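Local coordinates for ATP-dependent protease (Xanthomonas campestris pv. campestris, PDB 7CAY), which probably binds protein substrates, as the related N-terminal domain of Lon proteases is thought to do, at residues R91-V95 against L176-D180; V16-G20 against G67-R71; L8-H14 against S45-I51; L161-L167 against L188-P193. One frame throughout, in Å; residues are numbered along the deposited sequence.

Contact 1: R91-V95 against L176-D180; sequences RRFRV and LQEDD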
loop_
_atom_site.group_PDB
_atom_site.type_symbol
_atom_site.label_atom_id
_atom_site.label_comp_id
_atom_site.label_asym_id
_atom_site.label_seq_id
_atom_site.Cartn_x
_atom_site.Cartn_y
_atom_site.Cartn_z
ATOM N N ARG A 91 3.113 5.085 4.499
ATOM C CA ARG A 91 4.478 5.044 3.993
ATOM C C ARG A 91 4.778 3.726 3.292
ATOM O O ARG A 91 4.205 2.681 3.613
ATOM C CB ARG A 91 5.480 5.252 5.128
ATOM C CG ARG A 91 5.413 6.614 5.791
ATOM C CD ARG A 91 6.356 6.664 6.979
ATOM N NE ARG A 91 6.013 5.654 7.977
ATOM C CZ ARG A 91 6.756 5.373 9.041
ATOM N NH1 ARG A 91 7.894 6.021 9.250
ATOM N NH2 ARG A 91 6.364 4.439 9.898
ATOM N N ARG A 92 5.697 3.786 2.332
ATOM C CA ARG A 92 6.194 2.595 1.660
ATOM C C ARG A 92 7.468 2.108 2.336
ATOM O O ARG A 92 8.254 2.897 2.866
ATOM C CB ARG A 92 6.469 2.874 0.182
ATOM C CG ARG A 92 5.238 3.209 -0.630
ATOM C CD ARG A 92 5.614 3.688 -2.022
ATOM N NE ARG A 92 6.592 4.772 -1.973
ATOM C CZ ARG A 92 7.850 4.667 -2.386
ATOM N NH1 ARG A 92 8.294 3.531 -2.898
ATOM N NH2 ARG A 92 8.664 5.708 -2.294
ATOM N N PHE A 93 7.668 0.792 2.312
ATOM C CA PHE A 93 8.840 0.196 2.929
ATOM C C PHE A 93 9.395 -0.900 2.032
ATOM O O PHE A 93 8.727 -1.383 1.115
ATOM C CB PHE A 93 8.529 -0.367 4.324
ATOM C CG PHE A 93 7.397 -1.352 4.348
ATOM C CD1 PHE A 93 7.609 -2.686 4.038
ATOM C CD2 PHE A 93 6.122 -0.950 4.706
ATOM C CE1 PHE A 93 6.569 -3.596 4.070
ATOM C CE2 PHE A 93 5.077 -1.856 4.741
ATOM C CZ PHE A 93 5.302 -3.180 4.424
ATOM N N ARG A 94 10.639 -1.282 2.315
ATOM C CA ARG A 94 11.305 -2.392 1.648
ATOM C C ARG A 94 11.548 -3.502 2.663
ATOM O O ARG A 94 12.019 -3.237 3.773
ATOM C CB ARG A 94 12.631 -1.948 1.028
ATOM C CG ARG A 94 12.557 -0.628 0.293
ATOM C CD ARG A 94 13.806 -0.384 -0.540
ATOM N NE ARG A 94 13.809 0.949 -1.136
ATOM C CZ ARG A 94 14.490 1.982 -0.651
ATOM N NH1 ARG A 94 14.429 3.160 -1.256
ATOM N NH2 ARG A 94 15.239 1.834 0.435
ATOM N N VAL A 95 11.228 -4.738 2.283
ATOM C CA VAL A 95 11.435 -5.888 3.162
ATOM C C VAL A 95 12.880 -6.343 2.981
ATOM O O VAL A 95 13.216 -6.995 1.992
ATOM C CB VAL A 95 10.444 -7.020 2.874
ATOM C CG1 VAL A 95 10.544 -8.092 3.944
ATOM C CG2 VAL A 95 9.020 -6.481 2.791
ATOM N N LEU A 176 4.895 0.577 -7.071
ATOM C CA LEU A 176 5.248 0.651 -5.657
ATOM C C LEU A 176 6.761 0.589 -5.462
ATOM O O LEU A 176 7.317 1.311 -4.627
ATOM C CB LEU A 176 4.555 -0.477 -4.886
ATOM C CG LEU A 176 4.516 -0.385 -3.358
ATOM C CD1 LEU A 176 3.544 0.700 -2.909
ATOM C CD2 LEU A 176 4.156 -1.731 -2.742
ATOM N N GLN A 177 7.442 -0.263 -6.236
ATOM C CA GLN A 177 8.894 -0.383 -6.119
ATOM C C GLN A 177 9.610 0.883 -6.571
ATOM O O GLN A 177 10.657 1.230 -6.014
ATOM C CB GLN A 177 9.388 -1.583 -6.928
ATOM N N GLU A 178 9.070 1.576 -7.571
ATOM C CA GLU A 178 9.696 2.796 -8.071
ATOM C C GLU A 178 9.578 3.903 -7.030
ATOM O O GLU A 178 8.469 4.293 -6.652
ATOM C CB GLU A 178 9.044 3.224 -9.384
ATOM C CG GLU A 178 9.640 4.488 -9.981
ATOM C CD GLU A 178 11.072 4.296 -10.432
ATOM O OE1 GLU A 178 11.288 3.593 -11.440
ATOM O OE2 GLU A 178 11.982 4.836 -9.770
ATOM N N ASP A 179 10.719 4.421 -6.577
ATOM C CA ASP A 179 10.752 5.423 -5.519
ATOM C C ASP A 179 10.828 6.855 -6.044
ATOM O O ASP A 179 11.028 7.780 -5.250
ATOM C CB ASP A 179 11.924 5.152 -4.571
ATOM C CG ASP A 179 11.768 3.846 -3.809
ATOM O OD1 ASP A 179 10.622 3.359 -3.683
ATOM O OD2 ASP A 179 12.792 3.307 -3.334
ATOM N N ASP A 180 10.667 7.064 -7.349
ATOM C CA ASP A 180 10.677 8.400 -7.922
ATOM C C ASP A 180 9.327 8.707 -8.559
ATOM O O ASP A 180 8.850 7.928 -9.396
ATOM C CB ASP A 180 11.798 8.546 -8.967
ATOM C CG ASP A 180 11.679 9.825 -9.778
ATOM O OD1 ASP A 180 11.693 9.740 -11.025
ATOM O OD2 ASP A 180 11.553 10.911 -9.171
#
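Arg-92 and Arg-94, both on the strand, close on the carboxylate of Asp-179 in a salt-bridge network that ties the beta-sheet of the Lon-type N-terminal domain to the end of helix 169-177. Asp-179 gives one oxygen to each arginine. NH1 of Arg-92 lies 2.5 Å from Asp-179 OD1, a length on which little should rest at this resolution, although the salt bridge itself is clear. The same NH1 also donates to Leu-176 O at 3.0 Å; it stands almost in line with that C=O, but the N-H points off the line and the bond is bent. This carbonyl belongs to the last turn of the helix, where the partial negative charge of a C-terminal end probably favours a cation. A bend at chi3 (-52°) brings NH1 within reach of both acceptors, which satisfy the charge of a buried arginine. Arg-94, extended from CG to NE, and Asp-179 approach each other from opposite directions. Arg-94 NH1 meets OD2 of Asp-179 at 2.6 Å, with the oxygen in the guanidinium plane but NH1 on the anti side of the carboxylate and 34° out of its plane. NE adds a weak bond to the same OD2, and another weak one to Tyr-66. Leucine suits position 176 because its isobutyl group accompanies the aliphatic part of Arg-92: the two chains run alongside one another, pointing opposite ways, Leu-176 CD1 lying 3.7 Å from Arg-92 CD.

Contact 2: V16-G20 against G67-R71; sequences VLLPG and GTEVR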
loop_
_atom_site.group_PDB
_atom_site.type_symbol
_atom_site.label_atom_id
_atom_site.label_comp_id
_atom_site.label_asym_id
_atom_site.label_seq_id
_atom_site.Cartn_x
_atom_site.Cartn_y
_atom_site.Cartn_z
ATOM N N VAL A 16 -1.740 -5.201 -4.150
ATOM C CA VAL A 16 -0.918 -4.206 -3.478
ATOM C C VAL A 16 -1.802 -3.062 -2.991
ATOM O O VAL A 16 -2.864 -2.767 -3.564
ATOM C CB VAL A 16 0.203 -3.688 -4.402
ATOM C CG1 VAL A 16 0.755 -4.823 -5.254
ATOM C CG2 VAL A 16 -0.285 -2.539 -5.268
ATOM N N LEU A 17 -1.378 -2.432 -1.904
ATOM C CA LEU A 17 -2.041 -1.251 -1.371
ATOM C C LEU A 17 -1.223 -0.026 -1.759
ATOM O O LEU A 17 -0.074 0.119 -1.330
ATOM C CB LEU A 17 -2.191 -1.341 0.146
ATOM C CG LEU A 17 -2.853 -0.121 0.788
ATOM C CD1 LEU A 17 -4.236 0.115 0.193
ATOM C CD2 LEU A 17 -2.937 -0.292 2.294
ATOM N N LEU A 18 -1.803 0.835 -2.577
ATOM C CA LEU A 18 -1.090 2.034 -2.974
ATOM C C LEU A 18 -1.176 3.086 -1.869
ATOM O O LEU A 18 -2.133 3.101 -1.091
ATOM C CB LEU A 18 -1.669 2.591 -4.269
ATOM C CG LEU A 18 -1.765 1.593 -5.424
ATOM C CD1 LEU A 18 -2.407 2.242 -6.637
ATOM C CD2 LEU A 18 -0.395 1.038 -5.771
ATOM N N PRO A 19 -0.174 3.960 -1.766
ATOM C CA PRO A 19 -0.225 5.013 -0.745
ATOM C C PRO A 19 -1.428 5.924 -0.946
ATOM O O PRO A 19 -1.773 6.294 -2.070
ATOM C CB PRO A 19 1.096 5.766 -0.948
ATOM C CG PRO A 19 2.000 4.763 -1.584
ATOM C CD PRO A 19 1.119 3.936 -2.470
ATOM N N GLY A 20 -2.072 6.277 0.164
ATOM C CA GLY A 20 -3.234 7.143 0.122
ATOM C C GLY A 20 -4.521 6.410 -0.200
ATOM O O GLY A 20 -5.608 6.856 0.177
ATOM N N GLY A 67 6.186 -2.991 0.359
ATOM C CA GLY A 67 4.881 -2.978 0.985
ATOM C C GLY A 67 4.487 -1.567 1.372
ATOM O O GLY A 67 5.245 -0.616 1.176
ATOM N N THR A 68 3.286 -1.448 1.936
ATOM C CA THR A 68 2.716 -0.151 2.287
ATOM C C THR A 68 2.236 -0.181 3.730
ATOM O O THR A 68 1.428 -1.038 4.100
ATOM C CB THR A 68 1.560 0.214 1.352
ATOM O OG1 THR A 68 2.002 0.160 -0.009
ATOM C CG2 THR A 68 1.067 1.607 1.652
ATOM N N GLU A 69 2.731 0.754 4.537
ATOM C CA GLU A 69 2.248 0.891 5.904
ATOM C C GLU A 69 0.808 1.390 5.902
ATOM O O GLU A 69 0.420 2.210 5.066
ATOM C CB GLU A 69 3.138 1.853 6.690
ATOM C CG GLU A 69 2.812 1.921 8.174
ATOM C CD GLU A 69 3.553 3.032 8.888
ATOM O OE1 GLU A 69 3.594 4.164 8.357
ATOM O OE2 GLU A 69 4.101 2.772 9.981
ATOM N N VAL A 70 0.013 0.892 6.845
ATOM C CA VAL A 70 -1.402 1.234 6.922
ATOM C C VAL A 70 -1.655 2.079 8.160
ATOM O O VAL A 70 -0.963 1.964 9.179
ATOM C CB VAL A 70 -2.306 -0.018 6.933
ATOM C CG1 VAL A 70 -2.016 -0.902 5.733
ATOM C CG2 VAL A 70 -2.137 -0.796 8.230
ATOM N N ARG A 71 -2.653 2.949 8.054
ATOM C CA ARG A 71 -3.262 3.610 9.197
ATOM C C ARG A 71 -4.677 3.074 9.347
ATOM O O ARG A 71 -5.440 3.049 8.375
ATOM C CB ARG A 71 -3.286 5.131 9.025
ATOM C CG ARG A 71 -3.964 5.850 10.181
ATOM C CD ARG A 71 -4.026 7.355 9.987
ATOM N NE ARG A 71 -4.903 7.742 8.885
ATOM C CZ ARG A 71 -4.507 8.432 7.819
ATOM N NH1 ARG A 71 -3.243 8.822 7.710
ATOM N NH2 ARG A 71 -5.378 8.741 6.866
#
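A chi1 of -55° sets OG1 of Thr-68 beside its own backbone N and opposite its carbonyl carbon, aimed at the carbonyl of Leu-17, while Leu-17 holds CG anti to N (chi1 179°) and brings its side chain against Val-70. These two groups attach the loop between strands 6-13 and 22-27 to strand 66-74, which lies between strands 47-51 and 83-100 in the curled mixed sheet of the Lon substrate-binding fold; the loop packs against it. The polar half is a single hydrogen bond, donated by Thr-68 OG1 to Leu-17 O; the modelled 2.5 Å is too uncertain for its shortness to mean anything. Threonine is apt here. Its branched CB is at home in an extended strand, its hydroxyl supplies a donor to a buried carbonyl belonging to a stretch with no regular structure, and its methyl adds apolar surface. CG2 of Thr-68 stands 4.3 Å from Pro-19 N, so the methyl lies beside the loop backbone. Pro-19 also rests against Arg-92 and Leu-176, which places the loop between the sheet and helix 169-177. The backbone of Thr-68 pairs with Val-48 of neighbouring strand 47-51, and its side chain bonds the loop. The apolar half is formed by Leu-17 and Val-70, both also against Val-48: their side chains cross at about a right angle, with Leu-17 CD2 3.6 Å from Val-70 CG1.

Contact 3: L8-H14 against S45-I51; sequences LPLFPLH and SFGVCLI
A parallel beta ladder pairs strand 6-13 with strand 47-51 in the curled mixed sheet of the Lon N-terminal domain, the intervening chain passing through strand 22-27 and helix 30-42. Five backbone bonds zigzag along it, from Gly-47 N to Pro-9 O (2.9 Å) and Phe-11 N to Gly-47 O (2.8 Å) through Cys-49 and Leu-13 to Ile-51. Proline suits position 12 because its N points away from this partner strand and no ladder bond is lost; Pro-9, at the start of the ladder, gives only its O and sets ring atom CD against Ser-45 O. Gly-47 has no side chain, and Leu-8 CD2 settles 3.9 Å from its N. On the face toward helix 30-42, the rings of Phe-11 and Phe-46 stack face to face, centroids 4.1 Å apart and planes inclined at 26°, with Phe-46 CE2 over the middle of the Phe-11 ring. Phe-46 holds its ring between its own N and carbonyl carbon (chi1 62°), which lifts it over this face. Leu-13 CD1 and Val-48 CG1 extend the same apolar face at 3.6 Å. Beyond the strand, a CH-pi contact closes the ladder: Ile-51 CD1 sits over the His-14 imidazole, 3.6 Å from its centroid and nearest to ND1.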
loop_
_atom_site.group_PDB
_atom_site.type_symbol
_atom_site.label_atom_id
_atom_site.label_comp_id
_atom_site.label_asym_id
_atom_site.label_seq_id
_atom_site.Cartn_x
_atom_site.Cartn_y
_atom_site.Cartn_z
ATOM N N LEU A 8 8.478 -4.840 11.325
ATOM C CA LEU A 8 7.089 -4.475 11.097
ATOM C C LEU A 8 6.282 -5.726 10.766
ATOM O O LEU A 8 6.694 -6.517 9.900
ATOM C CB LEU A 8 6.975 -3.449 9.961
ATOM C CG LEU A 8 5.603 -2.823 9.703
ATOM C CD1 LEU A 8 5.229 -1.860 10.823
ATOM C CD2 LEU A 8 5.580 -2.118 8.356
ATOM N N PRO A 9 5.145 -5.948 11.426
ATOM C CA PRO A 9 4.292 -7.085 11.062
ATOM C C PRO A 9 3.659 -6.878 9.695
ATOM O O PRO A 9 3.167 -5.792 9.375
ATOM C CB PRO A 9 3.231 -7.108 12.171
ATOM C CG PRO A 9 3.805 -6.276 13.283
ATOM C CD PRO A 9 4.641 -5.235 12.611
ATOM N N LEU A 10 3.663 -7.936 8.890
ATOM C CA LEU A 10 3.211 -7.871 7.507
ATOM C C LEU A 10 1.933 -8.680 7.334
ATOM O O LEU A 10 1.867 -9.843 7.746
ATOM C CB LEU A 10 4.295 -8.384 6.555
ATOM C CG LEU A 10 5.692 -7.782 6.733
ATOM C CD1 LEU A 10 6.633 -8.282 5.645
ATOM C CD2 LEU A 10 5.639 -6.265 6.751
ATOM N N PHE A 11 0.922 -8.061 6.720
ATOM C CA PHE A 11 -0.346 -8.711 6.407
ATOM C C PHE A 11 -0.388 -9.077 4.934
ATOM O O PHE A 11 -0.159 -8.211 4.077
ATOM C CB PHE A 11 -1.522 -7.802 6.751
ATOM C CG PHE A 11 -1.949 -7.883 8.189
ATOM C CD1 PHE A 11 -1.019 -7.763 9.207
ATOM C CD2 PHE A 11 -3.281 -8.076 8.523
ATOM C CE1 PHE A 11 -1.407 -7.837 10.531
ATOM C CE2 PHE A 11 -3.676 -8.147 9.848
ATOM C CZ PHE A 11 -2.736 -8.028 10.853
ATOM N N PRO A 12 -0.672 -10.332 4.604
ATOM C CA PRO A 12 -0.615 -10.765 3.202
ATOM C C PRO A 12 -1.907 -10.515 2.437
ATOM O O PRO A 12 -2.969 -11.015 2.821
ATOM C CB PRO A 12 -0.328 -12.264 3.327
ATOM C CG PRO A 12 -1.012 -12.652 4.608
ATOM C CD PRO A 12 -0.922 -11.455 5.527
ATOM N N LEU A 13 -1.826 -9.759 1.343
ATOM C CA LEU A 13 -2.980 -9.480 0.501
ATOM C C LEU A 13 -2.675 -9.852 -0.943
ATOM O O LEU A 13 -1.534 -9.753 -1.399
ATOM C CB LEU A 13 -3.397 -8.003 0.570
ATOM C CG LEU A 13 -3.809 -7.409 1.919
ATOM C CD1 LEU A 13 -4.599 -6.144 1.689
ATOM C CD2 LEU A 13 -4.616 -8.384 2.754
ATOM N N HIS A 14 -3.715 -10.273 -1.663
ATOM C CA HIS A 14 -3.606 -10.624 -3.074
ATOM C C HIS A 14 -3.643 -9.409 -3.988
ATOM O O HIS A 14 -3.895 -9.551 -5.190
ATOM C CB HIS A 14 -4.716 -11.604 -3.459
ATOM C CG HIS A 14 -4.542 -12.970 -2.872
ATOM N ND1 HIS A 14 -3.751 -13.935 -3.458
ATOM C CD2 HIS A 14 -5.051 -13.531 -1.750
ATOM C CE1 HIS A 14 -3.787 -15.033 -2.724
ATOM N NE2 HIS A 14 -4.567 -14.814 -1.682
ATOM N N SER A 45 2.149 0.310 14.126
ATOM C CA SER A 45 1.341 -0.043 12.973
ATOM C C SER A 45 1.798 -1.381 12.397
ATOM O O SER A 45 2.693 -2.048 12.924
ATOM C CB SER A 45 1.418 1.061 11.919
ATOM O OG SER A 45 2.753 1.237 11.471
ATOM N N PHE A 46 1.162 -1.784 11.301
ATOM C CA PHE A 46 1.603 -2.916 10.504
ATOM C C PHE A 46 1.546 -2.521 9.033
ATOM O O PHE A 46 1.159 -1.401 8.683
ATOM C CB PHE A 46 0.767 -4.172 10.794
ATOM C CG PHE A 46 -0.691 -4.036 10.452
ATOM C CD1 PHE A 46 -1.596 -3.571 11.390
ATOM C CD2 PHE A 46 -1.160 -4.401 9.200
ATOM C CE1 PHE A 46 -2.940 -3.457 11.081
ATOM C CE2 PHE A 46 -2.501 -4.287 8.884
ATOM C CZ PHE A 46 -3.392 -3.812 9.826
ATOM N N GLY A 47 1.943 -3.450 8.162
ATOM C CA GLY A 47 2.020 -3.174 6.747
ATOM C C GLY A 47 1.292 -4.222 5.930
ATOM O O GLY A 47 0.987 -5.317 6.401
ATOM N N VAL A 48 1.019 -3.861 4.680
ATOM C CA VAL A 48 0.344 -4.730 3.722
ATOM C C VAL A 48 1.312 -5.019 2.585
ATOM O O VAL A 48 1.822 -4.090 1.945
ATOM C CB VAL A 48 -0.952 -4.098 3.194
ATOM C CG1 VAL A 48 -1.316 -4.691 1.846
ATOM C CG2 VAL A 48 -2.079 -4.295 4.193
ATOM N N CYS A 49 1.568 -6.301 2.341
ATOM C CA CYS A 49 2.427 -6.741 1.252
ATOM C C CYS A 49 1.659 -7.683 0.338
ATOM O O CYS A 49 0.936 -8.566 0.807
ATOM C CB CYS A 49 3.678 -7.448 1.777
ATOM S SG CYS A 49 4.999 -6.343 2.304
ATOM N N LEU A 50 1.815 -7.486 -0.967
ATOM C CA LEU A 50 1.319 -8.457 -1.929
ATOM C C LEU A 50 2.129 -9.747 -1.824
ATOM O O LEU A 50 3.364 -9.718 -1.849
ATOM C CB LEU A 50 1.400 -7.884 -3.341
ATOM C CG LEU A 50 1.153 -8.870 -4.481
ATOM C CD1 LEU A 50 -0.329 -9.183 -4.614
ATOM C CD2 LEU A 50 1.721 -8.347 -5.791
ATOM N N ILE A 51 1.434 -10.881 -1.694
ATOM C CA ILE A 51 2.102 -12.177 -1.573
ATOM C C ILE A 51 2.316 -12.798 -2.945
ATOM O O ILE A 51 1.843 -12.280 -3.964
ATOM C CB ILE A 51 1.327 -13.151 -0.660
ATOM C CG1 ILE A 51 -0.176 -12.836 -0.631
ATOM C CG2 ILE A 51 1.921 -13.161 0.738
ATOM C CD1 ILE A 51 -0.927 -13.169 -1.909
#

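Contact 4: L161-L167 against L188-P193; sequences LAELLPL and LLAWMP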
loop_
_atom_site.group_PDB
_atom_site.type_symbol
_atom_site.label_atom_id
_atom_site.label_comp_id
_atom_site.label_asym_id
_atom_site.label_seq_id
_atom_site.Cartn_x
_atom_site.Cartn_y
_atom_site.Cartn_z
ATOM N N LEU A 161 -3.911 7.688 -10.490
ATOM C CA LEU A 161 -4.123 7.016 -11.770
ATOM C C LEU A 161 -3.856 5.523 -11.657
ATOM O O LEU A 161 -4.595 4.705 -12.221
ATOM C CB LEU A 161 -3.234 7.638 -12.846
ATOM C CG LEU A 161 -3.745 8.908 -13.524
ATOM C CD1 LEU A 161 -2.798 9.314 -14.638
ATOM C CD2 LEU A 161 -5.146 8.683 -14.061
ATOM N N ALA A 162 -2.802 5.150 -10.926
ATOM C CA ALA A 162 -2.499 3.740 -10.705
ATOM C C ALA A 162 -3.664 3.008 -10.056
ATOM O O ALA A 162 -3.904 1.833 -10.355
ATOM C CB ALA A 162 -1.243 3.611 -9.844
ATOM N N GLU A 163 -4.403 3.685 -9.178
ATOM C CA GLU A 163 -5.537 3.059 -8.510
ATOM C C GLU A 163 -6.737 2.923 -9.442
ATOM O O GLU A 163 -7.388 1.873 -9.468
ATOM C CB GLU A 163 -5.909 3.868 -7.268
ATOM C CG GLU A 163 -6.970 3.232 -6.389
ATOM C CD GLU A 163 -7.319 4.091 -5.190
ATOM O OE1 GLU A 163 -6.610 5.091 -4.947
ATOM O OE2 GLU A 163 -8.305 3.766 -4.493
ATOM N N LEU A 164 -7.033 3.962 -10.226
ATOM C CA LEU A 164 -8.243 3.960 -11.044
ATOM C C LEU A 164 -8.073 3.150 -12.324
ATOM O O LEU A 164 -9.001 2.448 -12.739
ATOM C CB LEU A 164 -8.649 5.395 -11.378
ATOM C CG LEU A 164 -9.759 6.032 -10.536
ATOM C CD1 LEU A 164 -9.533 5.794 -9.053
ATOM C CD2 LEU A 164 -9.847 7.524 -10.830
ATOM N N LEU A 165 -6.909 3.235 -12.962
ATOM C CA LEU A 165 -6.701 2.561 -14.233
ATOM C C LEU A 165 -6.591 1.048 -14.035
ATOM O O LEU A 165 -6.026 0.581 -13.043
ATOM C CB LEU A 165 -5.443 3.090 -14.912
ATOM C CG LEU A 165 -5.619 4.423 -15.639
ATOM C CD1 LEU A 165 -4.300 5.162 -15.756
ATOM C CD2 LEU A 165 -6.225 4.191 -17.017
ATOM N N PRO A 166 -7.124 0.258 -14.978
ATOM C CA PRO A 166 -7.175 -1.213 -14.818
ATOM C C PRO A 166 -5.814 -1.862 -15.022
ATOM O O PRO A 166 -5.548 -2.532 -16.024
ATOM C CB PRO A 166 -8.183 -1.625 -15.894
ATOM C CG PRO A 166 -8.030 -0.598 -16.962
ATOM C CD PRO A 166 -7.718 0.697 -16.258
ATOM N N LEU A 167 -4.938 -1.657 -14.049
ATOM C CA LEU A 167 -3.588 -2.191 -14.098
ATOM C C LEU A 167 -3.531 -3.560 -13.435
ATOM O O LEU A 167 -4.289 -3.858 -12.507
ATOM C CB LEU A 167 -2.612 -1.245 -13.402
ATOM C CG LEU A 167 -2.538 0.204 -13.883
ATOM C CD1 LEU A 167 -1.616 0.998 -12.975
ATOM C CD2 LEU A 167 -2.067 0.276 -15.327
ATOM N N LEU A 188 3.963 4.492 -15.784
ATOM C CA LEU A 188 2.505 4.525 -15.744
ATOM C C LEU A 188 1.938 4.996 -17.075
ATOM O O LEU A 188 0.811 4.638 -17.438
ATOM C CB LEU A 188 2.035 5.431 -14.605
ATOM C CG LEU A 188 0.535 5.536 -14.325
ATOM C CD1 LEU A 188 -0.037 4.181 -13.941
ATOM C CD2 LEU A 188 0.273 6.562 -13.233
ATOM N N LEU A 189 2.711 5.793 -17.818
ATOM C CA LEU A 189 2.293 6.231 -19.143
ATOM C C LEU A 189 2.332 5.089 -20.150
ATOM O O LEU A 189 1.503 5.044 -21.067
ATOM C CB LEU A 189 3.182 7.387 -19.605
ATOM C CG LEU A 189 2.976 7.935 -21.016
ATOM C CD1 LEU A 189 1.540 8.390 -21.195
ATOM C CD2 LEU A 189 3.940 9.077 -21.293
ATOM N N ALA A 190 3.279 4.160 -19.998
ATOM C CA ALA A 190 3.359 3.030 -20.919
ATOM C C ALA A 190 2.205 2.058 -20.708
ATOM O O ALA A 190 1.628 1.550 -21.678
ATOM C CB ALA A 190 4.700 2.314 -20.757
ATOM N N TRP A 191 1.853 1.790 -19.453
ATOM C CA TRP A 191 0.790 0.848 -19.129
ATOM C C TRP A 191 -0.602 1.418 -19.351
ATOM O O TRP A 191 -1.587 0.692 -19.176
ATOM C CB TRP A 191 0.931 0.389 -17.679
ATOM C CG TRP A 191 2.203 -0.337 -17.436
ATOM C CD1 TRP A 191 2.908 -1.078 -18.339
ATOM C CD2 TRP A 191 2.943 -0.383 -16.214
ATOM N NE1 TRP A 191 4.038 -1.592 -17.751
ATOM C CE2 TRP A 191 4.082 -1.179 -16.446
ATOM C CE3 TRP A 191 2.749 0.167 -14.945
ATOM C CZ2 TRP A 191 5.024 -1.437 -15.457
ATOM C CZ3 TRP A 191 3.685 -0.089 -13.966
ATOM C CH2 TRP A 191 4.809 -0.884 -14.226
ATOM N N MET A 192 -0.707 2.684 -19.719
ATOM C CA MET A 192 -2.007 3.282 -19.972
ATOM C C MET A 192 -2.639 2.634 -21.198
ATOM O O MET A 192 -1.962 2.458 -22.217
ATOM C CB MET A 192 -1.859 4.786 -20.174
ATOM C CG MET A 192 -3.145 5.567 -20.021
ATOM S SD MET A 192 -2.812 7.198 -19.346
ATOM C CE MET A 192 -1.810 6.762 -17.925
ATOM N N PRO A 193 -3.925 2.253 -21.141
ATOM C CA PRO A 193 -4.601 1.630 -22.283
ATOM C C PRO A 193 -4.650 2.549 -23.499
ATOM O O PRO A 193 -4.415 2.115 -24.626
ATOM C CB PRO A 193 -6.011 1.351 -21.749
ATOM C CG PRO A 193 -6.183 2.303 -20.609
ATOM C CD PRO A 193 -4.825 2.411 -19.986
ATOM O OXT PRO A 193 -4.912 3.747 -23.378
#
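Leu-188 lies between the end of helix 154-164 and the chain that follows it, in the helical part of the Lon-type N-terminal domain, where the C-terminus of the chain packs back on an earlier helix. The leucine-to-leucine contacts come first. Leu-188 keeps CG anti to its N (chi1 -176°), and this directs its forked end onto helix 154-164 and Leu-167: CD2 approaches Leu-161 CB at 3.7 Å, while CD1 meets Leu-167 CD1, also at 3.7 Å. The small side chain of Ala-162 suits a spot where Leu-188 comes close to the helix backbone, with CD1 4.1 Å from Ala-162 CA. The Leu-167 and Leu-188 side chains cross at about a right angle.

A second group consists of leucines against the final residues. Leu-165 CD1 touches the Met-192 methyl CE at 3.7 Å; the flexible thioether chain, bent at chi2 and chi3, can fold to follow its neighbour. The other Leu-165 methyl, CD2, is 3.7 Å from Pro-193 CD. Leu-167 CD2 packs on Trp-191 CB at 3.8 Å, so here the tryptophan offers its methylene, while its side chain also touches Ser-174 and Leu-175 of helix 169-177.

No hydrogen bond crosses between the segments. Within 161-167, Leu-165 O accepts from Leu-167 N across an inverse gamma turn centred on Pro-166, which turns the chain so that Leu-165 and Leu-167 both face the C-terminal residues; Leu-167 O accepts from Arg-172 of helix 169-177. The direct contact between the segments therefore rests on apolar burial, which imposes little direction on individual groups.

How the contacts relate
Contacts 1, 2 and 3 all involve the same curled sheet, while contact 4 joins helix ends and the segments that follow them, about 23 Å from contact 3 between centres. Contact 2 is the most central, with every touching residue buried; contact 4 is largely buried but peripheral, contact 1 mixes buried and partly exposed residues, and contact 3 runs from buried residues to exposed His-14. Charge pairs join sheet to helix in contact 1, one hydroxyl bond and apolar packing serve contact 2, backbone pairing and stacked rings build contact 3, and contact 4 is apolar throughout. Strand 66-74 of contact 2 lies between strand 83-100 of contact 1 and strand 47-51 of contact 3, with an Arg-91 to Glu-69 salt bridge linking contacts 1 and 2. Leu-18 connects contact 2 to contact 4 through Ala-162.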